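Long-range contacts in ribonucleoside-diphosphate reductase (Pseudomonas aeruginosa, PDB 5IM3), which probably reduces ribonucleoside diphosphates to the deoxyribonucleotide precursors of DNA, and binds dATP in its N-terminal ATP cone and at further sites: residues V742-W750 / A863-D871; A851-V860 / S875-A883. All coordinates share one frame; numbering follows the deposited sequence.

Interaction 1. Residues V742-W750 / A863-D871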
loop_
_atom_site.group_PDB
_atom_site.type_symbol
_atom_site.label_atom_id
_atom_site.label_comp_id
_atom_site.label_asym_id
_atom_site.label_seq_id
_atom_site.Cartn_x
_atom_site.Cartn_y
_atom_site.Cartn_z
ATOM N N VAL A 742 -30.319 -29.990 2.283
ATOM C CA VAL A 742 -30.956 -29.663 1.015
ATOM C C VAL A 742 -32.452 -29.912 1.148
ATOM O O VAL A 742 -32.880 -30.840 1.842
ATOM C CB VAL A 742 -30.350 -30.479 -0.151
ATOM C CG1 VAL A 742 -30.382 -31.963 0.151
ATOM C CG2 VAL A 742 -31.070 -30.182 -1.463
ATOM N N ASP A 743 -33.243 -29.064 0.499
ATOM C CA ASP A 743 -34.689 -29.236 0.493
ATOM C C ASP A 743 -35.063 -30.532 -0.216
ATOM O O ASP A 743 -34.480 -30.888 -1.243
ATOM C CB ASP A 743 -35.354 -28.048 -0.200
ATOM C CG ASP A 743 -36.861 -28.147 -0.199
ATOM O OD1 ASP A 743 -37.411 -28.826 -1.092
ATOM O OD2 ASP A 743 -37.498 -27.543 0.691
ATOM N N LEU A 744 -36.046 -31.242 0.338
ATOM C CA LEU A 744 -36.473 -32.533 -0.192
ATOM C C LEU A 744 -37.942 -32.531 -0.605
ATOM O O LEU A 744 -38.547 -33.601 -0.730
ATOM C CB LEU A 744 -36.208 -33.634 0.841
ATOM C CG LEU A 744 -34.974 -34.524 0.649
ATOM C CD1 LEU A 744 -33.728 -33.723 0.302
ATOM C CD2 LEU A 744 -34.734 -35.351 1.906
ATOM N N SER A 745 -38.527 -31.358 -0.837
ATOM C CA SER A 745 -39.943 -31.279 -1.161
ATOM C C SER A 745 -40.209 -31.827 -2.561
ATOM O O SER A 745 -39.332 -31.859 -3.428
ATOM C CB SER A 745 -40.440 -29.836 -1.062
ATOM O OG SER A 745 -39.872 -29.027 -2.077
ATOM N N GLU A 746 -41.453 -32.263 -2.770
ATOM C CA GLU A 746 -41.885 -32.852 -4.029
ATOM C C GLU A 746 -43.317 -32.425 -4.310
ATOM O O GLU A 746 -44.149 -32.396 -3.401
ATOM C CB GLU A 746 -41.804 -34.384 -3.986
ATOM C CG GLU A 746 -40.447 -34.924 -3.570
ATOM C CD GLU A 746 -40.433 -36.435 -3.442
ATOM O OE1 GLU A 746 -39.491 -36.970 -2.818
ATOM O OE2 GLU A 746 -41.369 -37.084 -3.960
ATOM N N THR A 747 -43.604 -32.102 -5.572
ATOM C CA THR A 747 -44.937 -31.680 -5.981
ATOM C C THR A 747 -45.612 -32.667 -6.924
ATOM O O THR A 747 -46.766 -32.444 -7.306
ATOM C CB THR A 747 -44.879 -30.301 -6.650
ATOM O OG1 THR A 747 -44.272 -30.414 -7.942
ATOM C CG2 THR A 747 -44.076 -29.323 -5.800
ATOM N N LEU A 748 -44.932 -33.745 -7.308
ATOM C CA LEU A 748 -45.475 -34.762 -8.198
ATOM C C LEU A 748 -45.572 -36.092 -7.462
ATOM O O LEU A 748 -45.125 -36.233 -6.321
ATOM C CB LEU A 748 -44.604 -34.917 -9.452
ATOM C CG LEU A 748 -44.921 -34.028 -10.658
ATOM C CD1 LEU A 748 -44.931 -32.552 -10.292
ATOM C CD2 LEU A 748 -43.915 -34.296 -11.767
ATOM N N ASP A 749 -46.169 -37.075 -8.133
ATOM C CA ASP A 749 -46.248 -38.443 -7.631
ATOM C C ASP A 749 -45.255 -39.290 -8.417
ATOM O O ASP A 749 -45.503 -39.632 -9.577
ATOM C CB ASP A 749 -47.662 -39.002 -7.758
ATOM C CG ASP A 749 -47.762 -40.439 -7.282
ATOM O OD1 ASP A 749 -46.910 -40.857 -6.468
ATOM O OD2 ASP A 749 -48.688 -41.152 -7.722
ATOM N N TRP A 750 -44.139 -39.633 -7.779
ATOM C CA TRP A 750 -43.065 -40.360 -8.440
ATOM C C TRP A 750 -43.164 -41.868 -8.263
ATOM O O TRP A 750 -42.477 -42.601 -8.983
ATOM C CB TRP A 750 -41.711 -39.881 -7.913
ATOM C CG TRP A 750 -41.358 -38.494 -8.344
ATOM C CD1 TRP A 750 -41.737 -37.327 -7.745
ATOM C CD2 TRP A 750 -40.552 -38.125 -9.469
ATOM N NE1 TRP A 750 -41.218 -36.254 -8.429
ATOM C CE2 TRP A 750 -40.484 -36.718 -9.491
ATOM C CE3 TRP A 750 -39.881 -38.848 -10.460
ATOM C CZ2 TRP A 750 -39.770 -36.020 -10.465
ATOM C CZ3 TRP A 750 -39.175 -38.154 -11.425
ATOM C CH2 TRP A 750 -39.124 -36.755 -11.420
ATOM N N ALA A 863 -29.728 -23.416 -7.777
ATOM C CA ALA A 863 -29.013 -24.537 -8.373
ATOM C C ALA A 863 -29.126 -25.780 -7.500
ATOM O O ALA A 863 -29.236 -26.899 -8.014
ATOM C CB ALA A 863 -27.549 -24.163 -8.595
ATOM N N SER A 864 -29.122 -25.601 -6.175
ATOM C CA SER A 864 -29.242 -26.740 -5.269
ATOM C C SER A 864 -30.540 -27.504 -5.502
ATOM O O SER A 864 -30.555 -28.739 -5.481
ATOM C CB SER A 864 -29.161 -26.269 -3.817
ATOM O OG SER A 864 -29.380 -27.348 -2.923
ATOM N N ARG A 865 -31.645 -26.789 -5.713
ATOM C CA ARG A 865 -32.924 -27.466 -5.884
ATOM C C ARG A 865 -33.083 -28.040 -7.283
ATOM O O ARG A 865 -33.770 -29.053 -7.456
ATOM C CB ARG A 865 -34.072 -26.513 -5.571
ATOM C CG ARG A 865 -34.326 -26.366 -4.085
ATOM C CD ARG A 865 -34.715 -24.955 -3.769
ATOM N NE ARG A 865 -34.906 -24.725 -2.343
ATOM C CZ ARG A 865 -36.048 -24.929 -1.694
ATOM N NH1 ARG A 865 -37.112 -25.391 -2.336
ATOM N NH2 ARG A 865 -36.121 -24.679 -0.394
ATOM N N ARG A 866 -32.470 -27.417 -8.290
ATOM C CA ARG A 866 -32.461 -28.025 -9.615
ATOM C C ARG A 866 -31.670 -29.326 -9.602
ATOM O O ARG A 866 -32.060 -30.305 -10.248
ATOM C CB ARG A 866 -31.884 -27.049 -10.641
ATOM C CG ARG A 866 -32.843 -25.935 -11.033
ATOM C CD ARG A 866 -32.285 -25.096 -12.174
ATOM N NE ARG A 866 -31.093 -24.363 -11.756
ATOM C CZ ARG A 866 -31.090 -23.104 -11.327
ATOM N NH1 ARG A 866 -32.219 -22.407 -11.264
ATOM N NH2 ARG A 866 -29.949 -22.537 -10.963
ATOM N N GLN A 867 -30.571 -29.360 -8.844
ATOM C CA GLN A 867 -29.713 -30.538 -8.795
ATOM C C GLN A 867 -30.397 -31.737 -8.151
ATOM O O GLN A 867 -29.910 -32.861 -8.297
ATOM C CB GLN A 867 -28.424 -30.210 -8.034
ATOM C CG GLN A 867 -27.339 -31.275 -8.143
ATOM C CD GLN A 867 -26.989 -31.611 -9.580
ATOM O OE1 GLN A 867 -26.329 -30.834 -10.268
ATOM N NE2 GLN A 867 -27.439 -32.773 -10.043
ATOM N N LYS A 868 -31.508 -31.532 -7.441
ATOM C CA LYS A 868 -32.209 -32.663 -6.846
ATOM C C LYS A 868 -32.799 -33.573 -7.908
ATOM O O LYS A 868 -32.992 -34.769 -7.665
ATOM C CB LYS A 868 -33.328 -32.180 -5.936
ATOM C CG LYS A 868 -32.940 -31.055 -5.013
ATOM C CD LYS A 868 -34.062 -30.728 -4.042
ATOM C CE LYS A 868 -35.383 -30.437 -4.747
ATOM N NZ LYS A 868 -36.481 -30.175 -3.781
ATOM N N TRP A 869 -33.106 -33.022 -9.079
ATOM C CA TRP A 869 -33.788 -33.755 -10.130
ATOM C C TRP A 869 -32.879 -34.119 -11.292
ATOM O O TRP A 869 -33.252 -34.968 -12.109
ATOM C CB TRP A 869 -34.970 -32.924 -10.643
ATOM C CG TRP A 869 -35.802 -32.360 -9.531
ATOM C CD1 TRP A 869 -35.838 -31.062 -9.106
ATOM C CD2 TRP A 869 -36.706 -33.082 -8.686
ATOM N NE1 TRP A 869 -36.715 -30.931 -8.057
ATOM C CE2 TRP A 869 -37.258 -32.158 -7.777
ATOM C CE3 TRP A 869 -37.101 -34.420 -8.611
ATOM C CZ2 TRP A 869 -38.190 -32.527 -6.810
ATOM C CZ3 TRP A 869 -38.028 -34.785 -7.650
ATOM C CH2 TRP A 869 -38.560 -33.842 -6.762
ATOM N N ILE A 870 -31.703 -33.513 -11.382
ATOM C CA ILE A 870 -30.780 -33.747 -12.481
ATOM C C ILE A 870 -29.867 -34.908 -12.106
ATOM O O ILE A 870 -29.330 -34.953 -10.991
ATOM C CB ILE A 870 -29.977 -32.472 -12.790
ATOM C CG1 ILE A 870 -30.931 -31.343 -13.199
ATOM C CG2 ILE A 870 -28.941 -32.725 -13.879
ATOM C CD1 ILE A 870 -30.284 -29.978 -13.303
ATOM N N ASP A 871 -29.702 -35.860 -13.029
ATOM C CA ASP A 871 -28.824 -36.995 -12.754
ATOM C C ASP A 871 -27.354 -36.656 -12.977
ATOM O O ASP A 871 -26.491 -37.247 -12.323
ATOM C CB ASP A 871 -29.221 -38.217 -13.595
ATOM C CG ASP A 871 -29.579 -37.866 -15.027
ATOM O OD1 ASP A 871 -29.361 -36.712 -15.444
ATOM O OD2 ASP A 871 -30.087 -38.756 -15.738
#
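Asp743 meets Arg865 flat on rather than end on: the carboxylate and guanidinium planes are stacked at 27°, and Asp743 CB sits over the centre of the guanidinium group. The salt bridge made this way is long, 3.4 Å from Asp743 OD2 to Arg865 NH2. A chi1 of -178° carries the Asp743 carboxylate toward Arg865, and its OD1 accepts from Ser745 of its own loop: Ser745 OG donates to the syn lone pair of Asp743 OD1 (2.7 Å), and Ser745 N arrives from above the carboxylate plane, closing an Asx turn. The same OD1 forms a salt bridge with Lys868 NZ at 3.1 Å, its hydrogen bond weak, and NZ adds a weak hydrogen bond to Ser745 O (3.3 Å). Farther along, the five-membered ring of Trp750 and the six-membered ring of Trp869 are close to parallel (11°) but strongly offset, with little mutual coverage; Trp750 CZ2 and Trp869 CZ3 approach to 3.5 Å. Helix 679-707 joins both groups: Asp686 pairs with Lys868 NZ and accepts from Trp869 NE1, while Glu690 accepts from Trp750 NE1. Lys868, a buried residue, thus pairs its NZ with two carboxylates, Asp743 and Asp686, which would be expected to stabilise its positive charge.

Interaction 2. Residues A851-V860 / S875-A883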
loop_
_atom_site.group_PDB
_atom_site.type_symbol
_atom_site.label_atom_id
_atom_site.label_comp_id
_atom_site.label_asym_id
_atom_site.label_seq_id
_atom_site.Cartn_x
_atom_site.Cartn_y
_atom_site.Cartn_z
ATOM N N ALA A 851 -26.733 -9.515 -12.660
ATOM C CA ALA A 851 -26.005 -10.628 -12.057
ATOM C C ALA A 851 -25.189 -10.204 -10.838
ATOM O O ALA A 851 -25.124 -10.931 -9.844
ATOM C CB ALA A 851 -25.097 -11.271 -13.101
ATOM N N PHE A 852 -24.542 -9.036 -10.899
ATOM C CA PHE A 852 -23.689 -8.608 -9.795
ATOM C C PHE A 852 -24.449 -7.908 -8.678
ATOM O O PHE A 852 -23.842 -7.593 -7.649
ATOM C CB PHE A 852 -22.579 -7.688 -10.304
ATOM C CG PHE A 852 -21.345 -8.426 -10.725
ATOM C CD1 PHE A 852 -20.583 -9.104 -9.790
ATOM C CD2 PHE A 852 -20.946 -8.445 -12.049
ATOM C CE1 PHE A 852 -19.452 -9.789 -10.162
ATOM C CE2 PHE A 852 -19.810 -9.129 -12.431
ATOM C CZ PHE A 852 -19.063 -9.804 -11.487
ATOM N N GLU A 853 -25.749 -7.658 -8.842
ATOM C CA GLU A 853 -26.565 -7.101 -7.767
ATOM C C GLU A 853 -27.664 -8.070 -7.344
ATOM O O GLU A 853 -28.658 -7.657 -6.746
ATOM C CB GLU A 853 -27.145 -5.738 -8.167
ATOM C CG GLU A 853 -27.515 -5.581 -9.637
ATOM C CD GLU A 853 -27.496 -4.144 -10.115
ATOM O OE1 GLU A 853 -26.664 -3.353 -9.618
ATOM O OE2 GLU A 853 -28.297 -3.810 -11.007
ATOM N N VAL A 854 -27.496 -9.357 -7.642
ATOM C CA VAL A 854 -28.255 -10.433 -7.016
ATOM C C VAL A 854 -27.311 -11.162 -6.071
ATOM O O VAL A 854 -26.209 -11.559 -6.471
ATOM C CB VAL A 854 -28.847 -11.407 -8.051
ATOM C CG1 VAL A 854 -29.563 -12.557 -7.347
ATOM C CG2 VAL A 854 -29.807 -10.686 -8.984
ATOM N N GLU A 855 -27.738 -11.341 -4.825
ATOM C CA GLU A 855 -26.896 -12.019 -3.854
ATOM C C GLU A 855 -26.633 -13.452 -4.296
ATOM O O GLU A 855 -27.523 -14.138 -4.810
ATOM C CB GLU A 855 -27.546 -11.996 -2.474
ATOM C CG GLU A 855 -27.720 -10.599 -1.909
ATOM C CD GLU A 855 -28.228 -10.616 -0.488
ATOM O OE1 GLU A 855 -27.590 -11.281 0.356
ATOM O OE2 GLU A 855 -29.265 -9.976 -0.212
ATOM N N THR A 856 -25.393 -13.899 -4.095
ATOM C CA THR A 856 -24.971 -15.198 -4.608
ATOM C C THR A 856 -25.791 -16.335 -4.013
ATOM O O THR A 856 -25.982 -17.367 -4.664
ATOM C CB THR A 856 -23.483 -15.399 -4.318
ATOM O OG1 THR A 856 -22.755 -14.246 -4.760
ATOM C CG2 THR A 856 -22.946 -16.628 -5.037
ATOM N N ARG A 857 -26.290 -16.164 -2.788
ATOM C CA ARG A 857 -27.035 -17.235 -2.132
ATOM C C ARG A 857 -28.277 -17.638 -2.921
ATOM O O ARG A 857 -28.686 -18.804 -2.872
ATOM C CB ARG A 857 -27.419 -16.813 -0.712
ATOM C CG ARG A 857 -28.109 -15.462 -0.612
ATOM C CD ARG A 857 -28.432 -15.134 0.837
ATOM N NE ARG A 857 -28.864 -13.750 1.016
ATOM C CZ ARG A 857 -30.132 -13.350 1.082
ATOM N NH1 ARG A 857 -31.127 -14.225 0.987
ATOM N NH2 ARG A 857 -30.411 -12.065 1.248
ATOM N N TRP A 858 -28.897 -16.701 -3.641
ATOM C CA TRP A 858 -30.056 -17.057 -4.456
ATOM C C TRP A 858 -29.662 -17.991 -5.594
ATOM O O TRP A 858 -30.378 -18.953 -5.893
ATOM C CB TRP A 858 -30.724 -15.799 -5.011
ATOM C CG TRP A 858 -31.245 -14.872 -3.963
ATOM C CD1 TRP A 858 -30.737 -13.653 -3.625
ATOM C CD2 TRP A 858 -32.385 -15.079 -3.116
ATOM N NE1 TRP A 858 -31.483 -13.092 -2.619
ATOM C CE2 TRP A 858 -32.500 -13.947 -2.289
ATOM C CE3 TRP A 858 -33.316 -16.114 -2.977
ATOM C CZ2 TRP A 858 -33.509 -13.818 -1.335
ATOM C CZ3 TRP A 858 -34.315 -15.985 -2.027
ATOM C CH2 TRP A 858 -34.405 -14.844 -1.221
ATOM N N ILE A 859 -28.525 -17.723 -6.241
ATOM C CA ILE A 859 -28.089 -18.542 -7.368
ATOM C C ILE A 859 -27.695 -19.936 -6.895
ATOM O O ILE A 859 -27.929 -20.932 -7.590
ATOM C CB ILE A 859 -26.929 -17.848 -8.109
ATOM C CG1 ILE A 859 -27.292 -16.399 -8.453
ATOM C CG2 ILE A 859 -26.564 -18.609 -9.376
ATOM C CD1 ILE A 859 -28.535 -16.257 -9.295
ATOM N N VAL A 860 -27.080 -20.029 -5.713
ATOM C CA VAL A 860 -26.672 -21.326 -5.185
ATOM C C VAL A 860 -27.890 -22.141 -4.773
ATOM O O VAL A 860 -28.017 -23.320 -5.127
ATOM C CB VAL A 860 -25.695 -21.136 -4.011
ATOM C CG1 VAL A 860 -25.409 -22.467 -3.325
ATOM C CG2 VAL A 860 -24.405 -20.496 -4.498
ATOM N N SER A 875 -23.745 -26.351 -15.259
ATOM C CA SER A 875 -22.714 -25.318 -15.304
ATOM C C SER A 875 -23.190 -24.086 -14.546
ATOM O O SER A 875 -24.166 -23.440 -14.946
ATOM C CB SER A 875 -22.386 -24.964 -16.750
ATOM O OG SER A 875 -21.922 -26.098 -17.447
ATOM N N LEU A 876 -22.501 -23.755 -13.460
ATOM C CA LEU A 876 -22.962 -22.736 -12.521
ATOM C C LEU A 876 -21.894 -21.661 -12.369
ATOM O O LEU A 876 -20.951 -21.821 -11.589
ATOM C CB LEU A 876 -23.296 -23.362 -11.172
ATOM C CG LEU A 876 -23.942 -22.412 -10.162
ATOM C CD1 LEU A 876 -25.296 -21.926 -10.666
ATOM C CD2 LEU A 876 -24.081 -23.094 -8.813
ATOM N N ASN A 877 -22.046 -20.563 -13.100
ATOM C CA ASN A 877 -21.226 -19.388 -12.862
ATOM C C ASN A 877 -21.729 -18.652 -11.629
ATOM O O ASN A 877 -22.936 -18.572 -11.384
ATOM C CB ASN A 877 -21.247 -18.462 -14.074
ATOM C CG ASN A 877 -20.571 -19.073 -15.277
ATOM O OD1 ASN A 877 -19.539 -19.734 -15.155
ATOM N ND2 ASN A 877 -21.157 -18.870 -16.447
ATOM N N LEU A 878 -20.798 -18.137 -10.836
ATOM C CA LEU A 878 -21.131 -17.390 -9.634
ATOM C C LEU A 878 -20.588 -15.976 -9.746
ATOM O O LEU A 878 -19.461 -15.764 -10.209
ATOM C CB LEU A 878 -20.580 -18.076 -8.383
ATOM C CG LEU A 878 -21.257 -19.398 -8.006
ATOM C CD1 LEU A 878 -20.613 -19.974 -6.762
ATOM C CD2 LEU A 878 -22.752 -19.219 -7.784
ATOM N N TYR A 879 -21.409 -15.015 -9.332
ATOM C CA TYR A 879 -21.079 -13.599 -9.404
ATOM C C TYR A 879 -21.021 -13.051 -7.987
ATOM O O TYR A 879 -21.980 -13.191 -7.223
ATOM C CB TYR A 879 -22.110 -12.847 -10.245
ATOM C CG TYR A 879 -22.252 -13.418 -11.634
ATOM C CD1 TYR A 879 -23.090 -14.499 -11.878
ATOM C CD2 TYR A 879 -21.537 -12.889 -12.698
ATOM C CE1 TYR A 879 -23.216 -15.030 -13.146
ATOM C CE2 TYR A 879 -21.660 -13.413 -13.969
ATOM C CZ TYR A 879 -22.497 -14.482 -14.186
ATOM O OH TYR A 879 -22.614 -15.003 -15.454
ATOM N N ILE A 880 -19.895 -12.443 -7.635
ATOM C CA ILE A 880 -19.655 -11.971 -6.281
ATOM C C ILE A 880 -19.082 -10.566 -6.371
ATOM O O ILE A 880 -17.963 -10.378 -6.863
ATOM C CB ILE A 880 -18.709 -12.894 -5.503
ATOM C CG1 ILE A 880 -19.340 -14.284 -5.363
ATOM C CG2 ILE A 880 -18.389 -12.286 -4.138
ATOM C CD1 ILE A 880 -18.497 -15.281 -4.600
ATOM N N ALA A 881 -19.846 -9.586 -5.904
ATOM C CA ALA A 881 -19.326 -8.249 -5.678
ATOM C C ALA A 881 -18.888 -8.121 -4.225
ATOM O O ALA A 881 -19.382 -8.829 -3.344
ATOM C CB ALA A 881 -20.374 -7.190 -6.018
ATOM N N GLY A 882 -17.947 -7.214 -3.984
ATOM C CA GLY A 882 -17.338 -7.093 -2.675
ATOM C C GLY A 882 -16.000 -7.797 -2.641
ATOM O O GLY A 882 -15.019 -7.261 -2.117
ATOM N N ALA A 883 -15.962 -9.006 -3.202
ATOM C CA ALA A 883 -14.736 -9.780 -3.374
ATOM C C ALA A 883 -13.855 -9.769 -2.132
ATOM O O ALA A 883 -12.993 -8.897 -1.978
ATOM C CB ALA A 883 -13.940 -9.260 -4.570
#
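Two side chains on opposite segments, Thr856 and Tyr879, owe their contacts to similar first torsions: chi1 of -50° puts Thr856 OG1 beside its backbone N and CG2 anti to it, and chi1 of -56° turns the face of the Tyr879 ring to Ala851 CB. Thr856 OG1 can then donate to Tyr879 O over 2.8 Å, tilted out of the carbonyl plane, while its CG2 packs 3.8 Å from Leu878 CD2. Ala851 CB stands almost on the normal of the Tyr879 ring, 3.8 Å from the ring centroid, a CH-pi contact over the face. The edge of that ring points at the face of Phe852 in a T-shaped pair, centroids 5.6 Å apart and planes at 86°. Phe852 in turn directs CE1 toward Ile880 O (3.7 Å), which lies near its ring plane. Along helix 856-866, Ile859 CG2 reaches Leu876 CD1 at 3.8 Å and Val860 CG2 reaches Leu878 CD2 at 3.9 Å. Tyr879 OH is hydrogen-bonded to Glu786. Residues 856-860 of the helix run nearly antiparallel to strand 878-881, axes 8.5 Å apart at closest. That strand, helix 885-897 and the parallel strand 906-909 form a beta-alpha-beta crossover in the reductase barrel domain, and helix 856-866 packs against its first strand.

Helix 856-866 serves both interactions: its first turn packs on strand 878-881 in interaction 2, and its last turn, with the residues after it, meets loop 742-750 in interaction 1. The centres lie about 21 Å apart, yet Ala863 CB touches Leu876 CD2 at 3.6 Å, so the two contacts adjoin. Interaction 2 is the more buried, its centre about 17 Å from the chain centre, with apolar and aromatic packing and one cross-segment hydrogen bond. Interaction 1, its centre about 26 Å from the chain centre and partly buried, relies on salt bridges and offset indoles, with acids of helix 679-707 as additional partners. Both lie away from the dATP sites, and no other chain touches either.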